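Local coordinates for AclR protein (Streptomyces galilaeus, PDB 2GEY) that is a putative hydroxylase that probably acts in the biosynthesis of an aromatic polyketide antibiotic and has the alpha+beta barrel fold of the SnoaL family, at residues 71-76 against 106-111; 97-102 against 124-129; 18-23 against 59-64; 90-95 against 130-135. All coordinates share one frame; numbering follows the deposited sequence.

Contact 1 (71-76 against 106-111)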
loop_
_atom_site.group_PDB
_atom_site.type_symbol
_atom_site.label_atom_id
_atom_site.label_comp_id
_atom_site.label_asym_id
_atom_site.label_seq_id
_atom_site.Cartn_x
_atom_site.Cartn_y
_atom_site.Cartn_z
ATOM N N GLU A 71 -14.127 -12.208 -2.098
ATOM C CA GLU A 71 -14.251 -13.148 -3.207
ATOM C C GLU A 71 -13.789 -14.506 -2.709
ATOM O O GLU A 71 -12.814 -14.598 -1.955
ATOM C CB GLU A 71 -13.417 -12.711 -4.415
ATOM C CG GLU A 71 -13.770 -13.455 -5.716
ATOM C CD GLU A 71 -12.965 -12.993 -6.936
ATOM O OE1 GLU A 71 -11.923 -12.355 -6.763
ATOM O OE2 GLU A 71 -13.389 -13.271 -8.086
ATOM N N GLU A 72 -14.492 -15.551 -3.134
ATOM C CA GLU A 72 -14.181 -16.897 -2.675
ATOM C C GLU A 72 -14.132 -16.914 -1.135
ATOM O O GLU A 72 -15.055 -16.451 -0.475
ATOM C CB GLU A 72 -12.849 -17.358 -3.283
ATOM C CG GLU A 72 -12.750 -17.219 -4.790
ATOM C CD GLU A 72 -11.412 -17.684 -5.301
ATOM O OE1 GLU A 72 -10.422 -16.936 -5.151
ATOM O OE2 GLU A 72 -11.343 -18.814 -5.815
ATOM N N ASP A 73 -13.029 -17.414 -0.568
ATOM C CA ASP A 73 -12.875 -17.516 0.895
ATOM C C ASP A 73 -12.052 -16.369 1.500
ATOM O O ASP A 73 -11.649 -16.438 2.674
ATOM C CB ASP A 73 -12.266 -18.878 1.276
ATOM C CG ASP A 73 -10.975 -19.206 0.515
ATOM O OD1 ASP A 73 -10.495 -18.387 -0.305
ATOM O OD2 ASP A 73 -10.441 -20.325 0.727
ATOM N N ARG A 74 -11.836 -15.310 0.718
ATOM C CA ARG A 74 -11.003 -14.199 1.135
ATOM C C ARG A 74 -11.778 -12.894 1.317
ATOM O O ARG A 74 -12.817 -12.673 0.690
ATOM C CB ARG A 74 -9.889 -13.985 0.115
ATOM C CG ARG A 74 -8.864 -15.101 0.091
ATOM C CD ARG A 74 -7.766 -14.838 -0.930
ATOM N NE ARG A 74 -8.256 -14.990 -2.297
ATOM C CZ ARG A 74 -8.172 -14.079 -3.276
ATOM N NH1 ARG A 74 -7.599 -12.899 -3.097
ATOM N NH2 ARG A 74 -8.672 -14.371 -4.465
ATOM N N VAL A 75 -11.234 -12.034 2.173
ATOM C CA VAL A 75 -11.730 -10.678 2.373
ATOM C C VAL A 75 -10.512 -9.753 2.429
ATOM O O VAL A 75 -9.480 -10.132 2.996
ATOM C CB VAL A 75 -12.533 -10.548 3.683
ATOM C CG1 VAL A 75 -13.093 -9.122 3.835
ATOM C CG2 VAL A 75 -13.656 -11.581 3.741
ATOM N N ALA A 76 -10.629 -8.565 1.838
ATOM C CA ALA A 76 -9.581 -7.539 1.911
ATOM C C ALA A 76 -10.185 -6.213 2.370
ATOM O O ALA A 76 -11.261 -5.812 1.899
ATOM C CB ALA A 76 -8.904 -7.363 0.561
ATOM N N GLU A 106 -5.542 -8.634 4.156
ATOM C CA GLU A 106 -6.224 -9.666 3.400
ATOM C C GLU A 106 -6.286 -10.899 4.281
ATOM O O GLU A 106 -5.284 -11.283 4.882
ATOM C CB GLU A 106 -5.501 -9.939 2.080
ATOM C CG GLU A 106 -6.204 -10.931 1.166
ATOM C CD GLU A 106 -5.454 -11.192 -0.127
ATOM O OE1 GLU A 106 -4.490 -10.452 -0.450
ATOM O OE2 GLU A 106 -5.846 -12.141 -0.841
ATOM N N LEU A 107 -7.463 -11.518 4.340
ATOM C CA LEU A 107 -7.710 -12.661 5.212
ATOM C C LEU A 107 -8.358 -13.792 4.430
ATOM O O LEU A 107 -9.231 -13.548 3.599
ATOM C CB LEU A 107 -8.638 -12.264 6.365
ATOM C CG LEU A 107 -8.181 -11.175 7.341
ATOM C CD1 LEU A 107 -9.235 -10.994 8.413
ATOM C CD2 LEU A 107 -6.835 -11.499 7.969
ATOM N N ARG A 108 -7.924 -15.022 4.691
ATOM C CA ARG A 108 -8.555 -16.207 4.115
ATOM C C ARG A 108 -9.150 -17.030 5.255
ATOM O O ARG A 108 -8.486 -17.258 6.275
ATOM C CB ARG A 108 -7.559 -17.052 3.306
ATOM C CG ARG A 108 -8.242 -18.195 2.553
ATOM C CD ARG A 108 -7.313 -18.895 1.604
ATOM N NE ARG A 108 -6.404 -19.793 2.298
ATOM C CZ ARG A 108 -6.699 -21.037 2.676
ATOM N NH1 ARG A 108 -7.907 -21.560 2.483
ATOM N NH2 ARG A 108 -5.771 -21.766 3.278
ATOM N N PHE A 109 -10.391 -17.480 5.061
ATOM C CA PHE A 109 -11.155 -18.193 6.087
ATOM C C PHE A 109 -11.321 -19.665 5.764
ATOM O O PHE A 109 -11.493 -20.033 4.605
ATOM C CB PHE A 109 -12.563 -17.602 6.211
ATOM C CG PHE A 109 -12.602 -16.267 6.897
ATOM C CD1 PHE A 109 -12.251 -15.113 6.208
ATOM C CD2 PHE A 109 -12.989 -16.168 8.233
ATOM C CE1 PHE A 109 -12.271 -13.877 6.841
ATOM C CE2 PHE A 109 -13.024 -14.936 8.867
ATOM C CZ PHE A 109 -12.657 -13.791 8.166
ATOM N N VAL A 110 -11.293 -20.491 6.808
ATOM C CA VAL A 110 -11.752 -21.878 6.744
ATOM C C VAL A 110 -12.595 -22.130 7.990
ATOM O O VAL A 110 -12.153 -21.854 9.106
ATOM C CB VAL A 110 -10.587 -22.905 6.713
ATOM C CG1 VAL A 110 -11.148 -24.322 6.717
ATOM C CG2 VAL A 110 -9.697 -22.686 5.501
ATOM N N ASP A 111 -13.812 -22.633 7.791
ATOM C CA ASP A 111 -14.741 -22.919 8.886
ATOM C C ASP A 111 -14.934 -21.741 9.838
ATOM O O ASP A 111 -15.004 -21.926 11.054
ATOM C CB ASP A 111 -14.284 -24.154 9.665
ATOM C CG ASP A 111 -14.296 -25.407 8.825
ATOM O OD1 ASP A 111 -15.128 -25.490 7.892
ATOM O OD2 ASP A 111 -13.467 -26.308 9.086
HETATM O O HOH W 1 -11.438 -21.915 2.671
#
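Val75 and Leu107 form the hydrogen-bonded pair that ties strand 74-84 to strand 98-110, antiparallel neighbours in the curved sheet of the SnoaL-like alpha+beta barrel. Val75 N reaches Leu107 O and Leu107 N returns to Val75 O at 2.8 Å. Two residues away, Phe109 N bonds to Asp73 O, so pairing continues into the type II' turn of Glu71 to Arg74 that leads into the strand. The close-packed side carries Val75, Leu107 and Phe109: Val75 CG2, anti to its carbonyl carbon, lies 4.1 Å from Phe109 CE1, and all three side chains touch Cys10 of helix 3-18. The other face is polar. There Arg74 NH1 donates to Glu106 OE2 at 3.0 Å, in the plane of the guanidinium but from above that of the carboxylate, while Arg74 NH2 meets OE1 in one of the two conformers of Glu72. Second-subunit residues extend this network: Ser67 and Arg78 hold Glu106 OE1, and the carbonyl of Ile68 takes a bond from Arg74 NH2. Toward the turn the grip is looser. Arg108 NH1 forms a salt bridge with Asp73 OD2, a weak hydrogen bond of 3.3 Å, guanidinium and carboxylate planes 51° apart, while Arg108 NE pairs with Glu116. A water donates to both Asp73 OD2 and Phe109 O, at 2.7 Å each.

Contact 2 (97-102 against 124-129)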
loop_
_atom_site.group_PDB
_atom_site.type_symbol
_atom_site.label_atom_id
_atom_site.label_comp_id
_atom_site.label_asym_id
_atom_site.label_seq_id
_atom_site.Cartn_x
_atom_site.Cartn_y
_atom_site.Cartn_z
ATOM N N GLN A 97 1.408 13.918 19.505
ATOM C CA GLN A 97 1.002 14.316 18.157
ATOM C C GLN A 97 -0.038 13.359 17.616
ATOM O O GLN A 97 0.044 12.157 17.865
ATOM C CB GLN A 97 2.168 14.223 17.168
ATOM C CG GLN A 97 3.024 15.441 16.981
ATOM C CD GLN A 97 3.723 15.408 15.623
ATOM O OE1 GLN A 97 3.550 16.311 14.801
ATOM N NE2 GLN A 97 4.481 14.338 15.366
ATOM N N ARG A 98 -0.970 13.881 16.827
ATOM C CA ARG A 98 -1.833 13.023 16.026
ATOM C C ARG A 98 -1.035 12.424 14.873
ATOM O O ARG A 98 -0.237 13.111 14.228
ATOM C CB ARG A 98 -3.028 13.796 15.475
ATOM C CG ARG A 98 -3.983 14.307 16.537
ATOM C CD ARG A 98 -4.749 13.165 17.206
ATOM N NE ARG A 98 -5.742 12.601 16.299
ATOM C CZ ARG A 98 -6.421 11.473 16.507
ATOM N NH1 ARG A 98 -6.223 10.735 17.599
ATOM N NH2 ARG A 98 -7.308 11.085 15.602
ATOM N N VAL A 99 -1.273 11.144 14.606
ATOM C CA VAL A 99 -0.577 10.424 13.560
ATOM C C VAL A 99 -1.585 9.622 12.756
ATOM O O VAL A 99 -2.724 9.429 13.193
ATOM C CB VAL A 99 0.508 9.476 14.126
ATOM C CG1 VAL A 99 1.544 10.262 14.943
ATOM C CG2 VAL A 99 -0.109 8.349 14.967
ATOM N N SER A 100 -1.145 9.163 11.590
ATOM C CA SER A 100 -1.948 8.315 10.721
ATOM C C SER A 100 -1.072 7.368 9.908
ATOM O O SER A 100 0.120 7.629 9.666
ATOM C CB SER A 100 -2.809 9.166 9.779
ATOM O OG SER A 100 -1.989 9.893 8.869
ATOM N N TRP A 101 -1.669 6.260 9.488
ATOM C CA TRP A 101 -1.064 5.409 8.490
ATOM C C TRP A 101 -2.149 4.625 7.762
ATOM O O TRP A 101 -3.337 4.773 8.060
ATOM C CB TRP A 101 0.042 4.515 9.089
ATOM C CG TRP A 101 -0.378 3.493 10.080
ATOM C CD1 TRP A 101 -0.664 2.187 9.833
ATOM C CD2 TRP A 101 -0.502 3.670 11.495
ATOM N NE1 TRP A 101 -0.979 1.540 10.997
ATOM C CE2 TRP A 101 -0.881 2.426 12.037
ATOM C CE3 TRP A 101 -0.325 4.760 12.356
ATOM C CZ2 TRP A 101 -1.092 2.240 13.406
ATOM C CZ3 TRP A 101 -0.541 4.580 13.705
ATOM C CH2 TRP A 101 -0.923 3.326 14.219
ATOM N N HIS A 102 -1.740 3.848 6.773
ATOM C CA HIS A 102 -2.680 3.210 5.859
ATOM C C HIS A 102 -2.234 1.794 5.640
ATOM O O HIS A 102 -1.037 1.512 5.607
ATOM C CB HIS A 102 -2.719 3.968 4.532
ATOM C CG HIS A 102 -2.931 5.439 4.698
ATOM N ND1 HIS A 102 -4.184 6.003 4.797
ATOM C CD2 HIS A 102 -2.047 6.455 4.842
ATOM C CE1 HIS A 102 -4.062 7.306 4.974
ATOM N NE2 HIS A 102 -2.777 7.608 4.998
ATOM N N ARG A 124 4.588 5.381 5.863
ATOM C CA ARG A 124 5.264 6.622 5.474
ATOM C C ARG A 124 4.836 7.859 6.298
ATOM O O ARG A 124 5.696 8.539 6.855
ATOM C CB ARG A 124 5.115 6.872 3.966
ATOM C CG ARG A 124 6.036 7.963 3.420
ATOM C CD ARG A 124 5.450 8.612 2.171
ATOM N NE ARG A 124 4.257 9.394 2.495
ATOM C CZ ARG A 124 4.272 10.612 3.024
ATOM N NH1 ARG A 124 3.130 11.221 3.309
ATOM N NH2 ARG A 124 5.418 11.248 3.253
ATOM N N PRO A 125 3.517 8.135 6.412
ATOM C CA PRO A 125 3.097 9.344 7.133
ATOM C C PRO A 125 3.486 9.316 8.611
ATOM O O PRO A 125 3.815 10.356 9.190
ATOM C CB PRO A 125 1.564 9.341 6.995
ATOM C CG PRO A 125 1.238 8.323 5.992
ATOM C CD PRO A 125 2.361 7.355 5.931
ATOM N N LEU A 126 3.447 8.131 9.212
ATOM C CA LEU A 126 3.862 7.972 10.599
ATOM C C LEU A 126 5.363 8.169 10.742
ATOM O O LEU A 126 5.828 8.810 11.692
ATOM C CB LEU A 126 3.464 6.588 11.123
ATOM C CG LEU A 126 3.853 6.261 12.570
ATOM C CD1 LEU A 126 3.233 7.258 13.540
ATOM C CD2 LEU A 126 3.427 4.844 12.919
ATOM N N LEU A 127 6.126 7.618 9.801
ATOM C CA LEU A 127 7.581 7.772 9.828
ATOM C C LEU A 127 7.998 9.240 9.746
ATOM O O LEU A 127 8.969 9.645 10.392
ATOM C CB LEU A 127 8.245 6.960 8.716
ATOM C CG LEU A 127 8.126 5.438 8.856
ATOM C CD1 LEU A 127 8.471 4.755 7.535
ATOM C CD2 LEU A 127 9.002 4.912 9.987
ATOM N N VAL A 128 7.257 10.031 8.974
ATOM C CA VAL A 128 7.487 11.472 8.912
ATOM C C VAL A 128 7.197 12.123 10.274
ATOM O O VAL A 128 8.004 12.917 10.767
ATOM C CB VAL A 128 6.652 12.128 7.789
ATOM C CG1 VAL A 128 6.769 13.651 7.836
ATOM C CG2 VAL A 128 7.110 11.616 6.440
ATOM N N ARG A 129 6.062 11.773 10.882
ATOM C CA ARG A 129 5.671 12.331 12.182
ATOM C C ARG A 129 6.655 11.984 13.290
ATOM O O ARG A 129 6.884 12.787 14.204
ATOM C CB ARG A 129 4.271 11.860 12.582
ATOM C CG ARG A 129 3.155 12.536 11.822
ATOM C CD ARG A 129 2.969 13.998 12.231
ATOM N NE ARG A 129 2.803 14.819 11.034
ATOM C CZ ARG A 129 3.715 15.639 10.507
ATOM N NH1 ARG A 129 4.904 15.834 11.073
ATOM N NH2 ARG A 129 3.414 16.296 9.393
#
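Leu126 sends its two methyls to different residues of strand 98-110, where helix 124-129 packs on the strand in the SnoaL-like alpha+beta barrel; the axes of 98-102 and 124-129 are 6.5 Å apart, at 152°. CD1 sits 3.6 Å from Val99 CB and near both Val99 methyls; CD2 approaches the six-membered part of Trp101, 3.8 Å from CE3, the two side chains lying side by side and pointing the same way. Trp101 CG stands between the backbone N and the carbonyl carbon (chi1 65°), and Val99 CG2 meets the ring edge in plane. One residue earlier in the helix, Pro125 sets CB 3.5 Å from Ser100 O and turns CG to the edge of the His102 imidazole, 4.0 Å from CD2. At the far end Arg129 CB touches Val99 CG1, and its CD lies 3.5 Å from both NE2 and OE1 of Gln97, whose side chain crosses it at about a right angle. Farther out, Thr80 holds His102 through ND1, Phe58 meets the Trp101 ring, and Asp135 pairs with Arg129 NH1. Glu38 of the second subunit packs on Pro125 and forms a salt bridge with Arg124. The polar tie across the contact is slight: Gln97 NE2 donates to Arg129 O at 3.1 Å, a weak bond bent to 121° at the hydrogen.

Contact 3 (18-23 against 59-64)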
loop_
_atom_site.group_PDB
_atom_site.type_symbol
_atom_site.label_atom_id
_atom_site.label_comp_id
_atom_site.label_asym_id
_atom_site.label_seq_id
_atom_site.Cartn_x
_atom_site.Cartn_y
_atom_site.Cartn_z
ATOM N N ASN A 18 -11.083 -1.309 17.559
ATOM C CA ASN A 18 -11.580 0.031 17.879
ATOM C C ASN A 18 -12.072 0.205 19.308
ATOM O O ASN A 18 -12.276 1.346 19.751
ATOM C CB ASN A 18 -12.657 0.452 16.879
ATOM C CG ASN A 18 -12.062 0.917 15.551
ATOM O OD1 ASN A 18 -10.883 1.303 15.489
ATOM N ND2 ASN A 18 -12.866 0.898 14.497
ATOM N N ARG A 19 -12.275 -0.902 20.012
ATOM C CA ARG A 19 -12.474 -0.866 21.468
ATOM C C ARG A 19 -11.236 -1.364 22.226
ATOM O O ARG A 19 -11.275 -1.567 23.448
ATOM C CB ARG A 19 -13.742 -1.628 21.876
ATOM C CG ARG A 19 -13.730 -3.075 21.581
ATOM C CD ARG A 19 -14.911 -3.820 22.243
ATOM N NE ARG A 19 -14.683 -5.240 22.051
ATOM C CZ ARG A 19 -15.049 -5.930 20.978
ATOM N NH1 ARG A 19 -15.749 -5.365 20.012
ATOM N NH2 ARG A 19 -14.728 -7.213 20.892
ATOM N N TRP A 20 -10.130 -1.511 21.501
ATOM C CA TRP A 20 -8.828 -1.843 22.080
ATOM C C TRP A 20 -8.817 -3.183 22.825
ATOM O O TRP A 20 -8.249 -3.294 23.922
ATOM C CB TRP A 20 -8.349 -0.681 22.963
ATOM C CG TRP A 20 -8.539 0.615 22.254
ATOM C CD1 TRP A 20 -7.928 1.012 21.102
ATOM C CD2 TRP A 20 -9.444 1.663 22.609
ATOM N NE1 TRP A 20 -8.382 2.246 20.729
ATOM C CE2 TRP A 20 -9.318 2.670 21.632
ATOM C CE3 TRP A 20 -10.357 1.845 23.651
ATOM C CZ2 TRP A 20 -10.061 3.848 21.673
ATOM C CZ3 TRP A 20 -11.099 3.016 23.688
ATOM C CH2 TRP A 20 -10.938 4.006 22.712
ATOM N N ASP A 21 -9.425 -4.187 22.191
ATOM C CA ASP A 21 -9.608 -5.526 22.748
ATOM C C ASP A 21 -8.902 -6.557 21.866
ATOM O O ASP A 21 -9.496 -7.083 20.929
ATOM C CB ASP A 21 -11.104 -5.849 22.816
ATOM C CG ASP A 21 -11.385 -7.287 23.253
ATOM O OD1 ASP A 21 -10.498 -7.939 23.839
ATOM O OD2 ASP A 21 -12.511 -7.758 23.008
ATOM N N LEU A 22 -7.641 -6.853 22.155
ATOM C CA LEU A 22 -6.890 -7.749 21.278
ATOM C C LEU A 22 -7.459 -9.170 21.287
ATOM O O LEU A 22 -7.381 -9.865 20.282
ATOM C CB LEU A 22 -5.402 -7.757 21.623
ATOM C CG LEU A 22 -4.661 -6.424 21.487
ATOM C CD1 LEU A 22 -3.185 -6.616 21.803
ATOM C CD2 LEU A 22 -4.848 -5.844 20.109
ATOM N N SER A 23 -8.035 -9.592 22.413
ATOM C CA SER A 23 -8.626 -10.929 22.521
ATOM C C SER A 23 -9.756 -11.119 21.507
ATOM O O SER A 23 -9.958 -12.220 20.992
ATOM C CB SER A 23 -9.153 -11.192 23.943
ATOM O OG SER A 23 -10.417 -10.579 24.144
ATOM N N PRO A 59 -2.653 4.267 22.148
ATOM C CA PRO A 59 -3.748 3.693 22.953
ATOM C C PRO A 59 -5.162 4.099 22.542
ATOM O O PRO A 59 -6.130 3.458 22.968
ATOM C CB PRO A 59 -3.443 4.198 24.361
ATOM C CG PRO A 59 -2.643 5.418 24.176
ATOM C CD PRO A 59 -1.808 5.167 22.956
ATOM N N ASP A 60 -5.274 5.154 21.739
ATOM C CA ASP A 60 -6.563 5.658 21.282
ATOM C C ASP A 60 -6.778 5.402 19.795
ATOM O O ASP A 60 -7.620 6.042 19.159
ATOM C CB ASP A 60 -6.667 7.156 21.579
ATOM C CG ASP A 60 -5.584 7.979 20.897
ATOM O OD1 ASP A 60 -4.720 7.428 20.176
ATOM O OD2 ASP A 60 -5.596 9.205 21.096
ATOM N N LEU A 61 -6.027 4.466 19.226
ATOM C CA LEU A 61 -6.058 4.291 17.781
ATOM C C LEU A 61 -7.460 3.925 17.300
ATOM O O LEU A 61 -8.245 3.297 18.029
ATOM C CB LEU A 61 -5.025 3.266 17.310
ATOM C CG LEU A 61 -5.205 1.815 17.757
ATOM C CD1 LEU A 61 -6.182 1.062 16.850
ATOM C CD2 LEU A 61 -3.847 1.109 17.786
ATOM N N GLN A 62 -7.777 4.356 16.087
ATOM C CA GLN A 62 -9.051 4.037 15.449
ATOM C C GLN A 62 -8.802 3.616 14.015
ATOM O O GLN A 62 -7.992 4.233 13.317
ATOM C CB GLN A 62 -9.989 5.255 15.485
ATOM C CG GLN A 62 -10.518 5.578 16.863
ATOM C CD GLN A 62 -11.546 4.566 17.327
ATOM O OE1 GLN A 62 -12.677 4.550 16.831
ATOM N NE2 GLN A 62 -11.156 3.707 18.274
ATOM N N LEU A 63 -9.477 2.549 13.601
ATOM C CA LEU A 63 -9.422 2.048 12.233
ATOM C C LEU A 63 -10.640 2.524 11.482
ATOM O O LEU A 63 -11.768 2.295 11.930
ATOM C CB LEU A 63 -9.424 0.522 12.208
ATOM C CG LEU A 63 -8.111 -0.195 12.497
ATOM C CD1 LEU A 63 -7.559 0.188 13.840
ATOM C CD2 LEU A 63 -8.335 -1.690 12.407
ATOM N N GLU A 64 -10.419 3.170 10.344
ATOM C CA GLU A 64 -11.505 3.510 9.442
ATOM C C GLU A 64 -11.413 2.615 8.218
ATOM O O GLU A 64 -10.396 2.616 7.518
ATOM C CB GLU A 64 -11.441 4.966 9.000
ATOM C CG GLU A 64 -12.614 5.332 8.094
ATOM C CD GLU A 64 -12.521 6.714 7.487
ATOM O OE1 GLU A 64 -11.530 7.430 7.740
ATOM O OE2 GLU A 64 -13.450 7.076 6.724
#
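Asn18 and Gln62 bring their CA atoms to 5.3 Å where the chain leaves helix 3-18 and passes the start of strand 62-71, and Trp20, at positive phi, lies with its CA 7.6 Å from that of Pro59. The Asn18 amide bonds the backbone of Leu63 at two points: OD1 accepts from Leu63 N at 2.7 Å, on a lone pair and almost straight (174°), and ND2 donates to Leu63 O at 3.1 Å. Asn18 CG stands beside the backbone N (chi1 -78°); OD1 and ND2 pair with N and O of one residue, as the backbone of a neighbouring strand would. Gln62 answers in kind, its NE2 giving a hydrogen to Asn18 O at 3.0 Å with that oxygen in the plane of its amide. This exchange sits on a Schellman motif that ends the helix, with Trp20 as its C' residue, Asp21 N bonded to Ala16 O and Trp20 N to Trp17 O. In the alpha+beta barrel it joins the helix end to an outermost strand of the sheet within this chain. The Trp20 indole lies between two carbonyl oxygens: Asn18 O is over the centre of one face, and Pro59 O lies over the other, offset toward the rim. Its NE1 donates to Leu61 O at 2.9 Å, the acceptor somewhat tilted from the ring plane; Gln62 NE2 gives that same oxygen a second bond. Leu55 of helix 44-57 packs against Trp20 and Leu61, and Val14 and Trp17 against Leu63. The Gln62 and Trp20 side chains cross at about a right angle, their planes 64° apart, with Gln62 NE2 3.6 Å from Trp20 CZ2.

Contact 4 (90-95 against 130-135)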
loop_
_atom_site.group_PDB
_atom_site.type_symbol
_atom_site.label_atom_id
_atom_site.label_comp_id
_atom_site.label_asym_id
_atom_site.label_seq_id
_atom_site.Cartn_x
_atom_site.Cartn_y
_atom_site.Cartn_z
ATOM N N MET A 90 9.229 2.782 18.013
ATOM C CA MET A 90 10.434 2.758 17.175
ATOM C C MET A 90 11.561 3.617 17.744
ATOM O O MET A 90 12.275 4.291 17.002
ATOM C CB MET A 90 10.111 3.216 15.754
ATOM C CG MET A 90 9.026 2.419 15.076
ATOM S SD MET A 90 8.814 2.838 13.337
ATOM C CE MET A 90 8.823 4.618 13.374
ATOM N N GLY A 91 11.707 3.594 19.067
ATOM C CA GLY A 91 12.743 4.353 19.749
ATOM C C GLY A 91 12.473 5.842 19.888
ATOM O O GLY A 91 13.324 6.575 20.382
ATOM N N VAL A 92 11.293 6.295 19.471
ATOM C CA VAL A 92 10.943 7.713 19.538
ATOM C C VAL A 92 10.010 7.972 20.715
ATOM O O VAL A 92 8.962 7.339 20.830
ATOM C CB VAL A 92 10.260 8.175 18.236
ATOM C CG1 VAL A 92 9.877 9.652 18.318
ATOM C CG2 VAL A 92 11.171 7.917 17.057
ATOM N N GLN A 93 10.387 8.907 21.585
ATOM C CA GLN A 93 9.566 9.236 22.746
ATOM C C GLN A 93 8.252 9.886 22.310
ATOM O O GLN A 93 8.220 10.613 21.316
ATOM C CB GLN A 93 10.316 10.164 23.702
ATOM C CG GLN A 93 11.585 9.557 24.296
ATOM C CD GLN A 93 11.342 8.211 24.960
ATOM O OE1 GLN A 93 10.438 8.061 25.780
ATOM N NE2 GLN A 93 12.148 7.222 24.595
ATOM N N PRO A 94 7.166 9.628 23.057
ATOM C CA PRO A 94 5.852 10.129 22.668
ATOM C C PRO A 94 5.756 11.653 22.653
ATOM O O PRO A 94 6.244 12.317 23.569
ATOM C CB PRO A 94 4.920 9.540 23.729
ATOM C CG PRO A 94 5.784 9.235 24.881
ATOM C CD PRO A 94 7.100 8.844 24.302
ATOM N N THR A 95 5.131 12.177 21.600
ATOM C CA THR A 95 4.946 13.613 21.412
ATOM C C THR A 95 3.552 14.065 21.862
ATOM O O THR A 95 3.366 15.201 22.290
ATOM C CB THR A 95 5.134 13.986 19.926
ATOM O OG1 THR A 95 4.399 13.075 19.099
ATOM C CG2 THR A 95 6.600 13.906 19.533
ATOM N N LEU A 130 7.242 10.796 13.205
ATOM C CA LEU A 130 8.232 10.364 14.178
ATOM C C LEU A 130 9.649 10.833 13.857
ATOM O O LEU A 130 10.578 10.518 14.600
ATOM C CB LEU A 130 8.214 8.843 14.301
ATOM C CG LEU A 130 6.906 8.278 14.852
ATOM C CD1 LEU A 130 7.008 6.794 14.962
ATOM C CD2 LEU A 130 6.554 8.875 16.193
ATOM N N GLY A 131 9.812 11.567 12.754
ATOM C CA GLY A 131 11.097 12.149 12.389
ATOM C C GLY A 131 12.076 11.190 11.736
ATOM O O GLY A 131 13.272 11.499 11.628
ATOM N N LYS A 132 11.585 10.034 11.297
ATOM C CA LYS A 132 12.428 9.033 10.645
ATOM C C LYS A 132 12.642 9.378 9.178
ATOM O O LYS A 132 13.626 8.949 8.572
ATOM C CB LYS A 132 11.796 7.646 10.741
ATOM C CG LYS A 132 11.570 7.144 12.157
ATOM C CD LYS A 132 12.883 6.926 12.889
ATOM C CE LYS A 132 12.703 6.015 14.093
ATOM N NZ LYS A 132 12.328 4.635 13.672
ATOM N N LEU A 133 11.687 10.111 8.608
ATOM C CA LEU A 133 11.803 10.646 7.256
ATOM C C LEU A 133 11.592 12.153 7.290
ATOM O O LEU A 133 10.863 12.659 8.139
ATOM C CB LEU A 133 10.758 10.020 6.336
ATOM C CG LEU A 133 10.855 8.510 6.139
ATOM C CD1 LEU A 133 9.656 8.014 5.359
ATOM C CD2 LEU A 133 12.152 8.135 5.437
ATOM N N PRO A 134 12.219 12.882 6.352
ATOM C CA PRO A 134 12.058 14.332 6.338
ATOM C C PRO A 134 10.621 14.762 6.084
ATOM O O PRO A 134 9.909 14.114 5.324
ATOM C CB PRO A 134 12.934 14.778 5.159
ATOM C CG PRO A 134 13.823 13.640 4.867
ATOM C CD PRO A 134 13.096 12.412 5.266
ATOM N N ASP A 135 10.217 15.855 6.722
ATOM C CA ASP A 135 8.902 16.449 6.512
ATOM C C ASP A 135 9.034 17.572 5.481
ATOM O O ASP A 135 9.373 18.710 5.826
ATOM C CB ASP A 135 8.361 16.995 7.837
ATOM C CG ASP A 135 6.884 17.338 7.776
ATOM O OD1 ASP A 135 6.259 17.198 6.699
ATOM O OD2 ASP A 135 6.338 17.740 8.826
#
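Met90 lays its terminal methyl on Leu130, CE 3.2 Å from CD1, a doubtfully short approach, with the two side chains crossing at about a right angle. The bend at SD (chi3 -46°) brings CE to this point, where it also lies 3.9 Å from Lys132 CG. Leu130 is the buried member of the group, and its other methyl serves a second partner: CD2 is 4.0 Å from Val92 CG1. Val92 CG2 lies 3.6 Å from Leu130 O and 3.8 Å from Lys132 CE, the valine side chain sliding past that of Lys132 in the opposite direction. These residues join two loops of the alpha+beta barrel. One links strands 74-84 and 98-110; the other follows helix 124-129, which ends in a Schellman motif with Gly131 at positive phi, and leads on to helix 138-155. The turn at Gly131 separates Leu130, which touches His85 and Phe89, from Lys132. Leu127 of the preceding helix touches both Met90 and Lys132, and Leu133 of the second subunit packs on Lys132. Bent at chi2 and chi4, the lysine crosses Met90 at a slant, its NZ 3.4 Å from Met90 CB. From there the ammonium gives a weak hydrogen bond to Met90 O at 3.3 Å.

Contacts 1 and 2 share strand 98-110 but lie on opposite sides of the chain's centre, about 29 Å apart between centres. Contacts 1, 2 and 4 are partly buried, and contact 3 is at the surface. Contact 1 combines strand pairing with salt bridges that reach the second subunit, whereas contact 2 relies on apolar packing of a helix on the strand. Contact 3 is made largely of hydrogen bonds, set on outermost strand 62-71 beside strand 74-84 of contact 1. Contact 4 joins loops chiefly through apolar packing. Contact 2 is nested inside the loop that contact 4 closes, with centres about 9 Å apart. Contacts 1, 2 and 4 touch the second subunit.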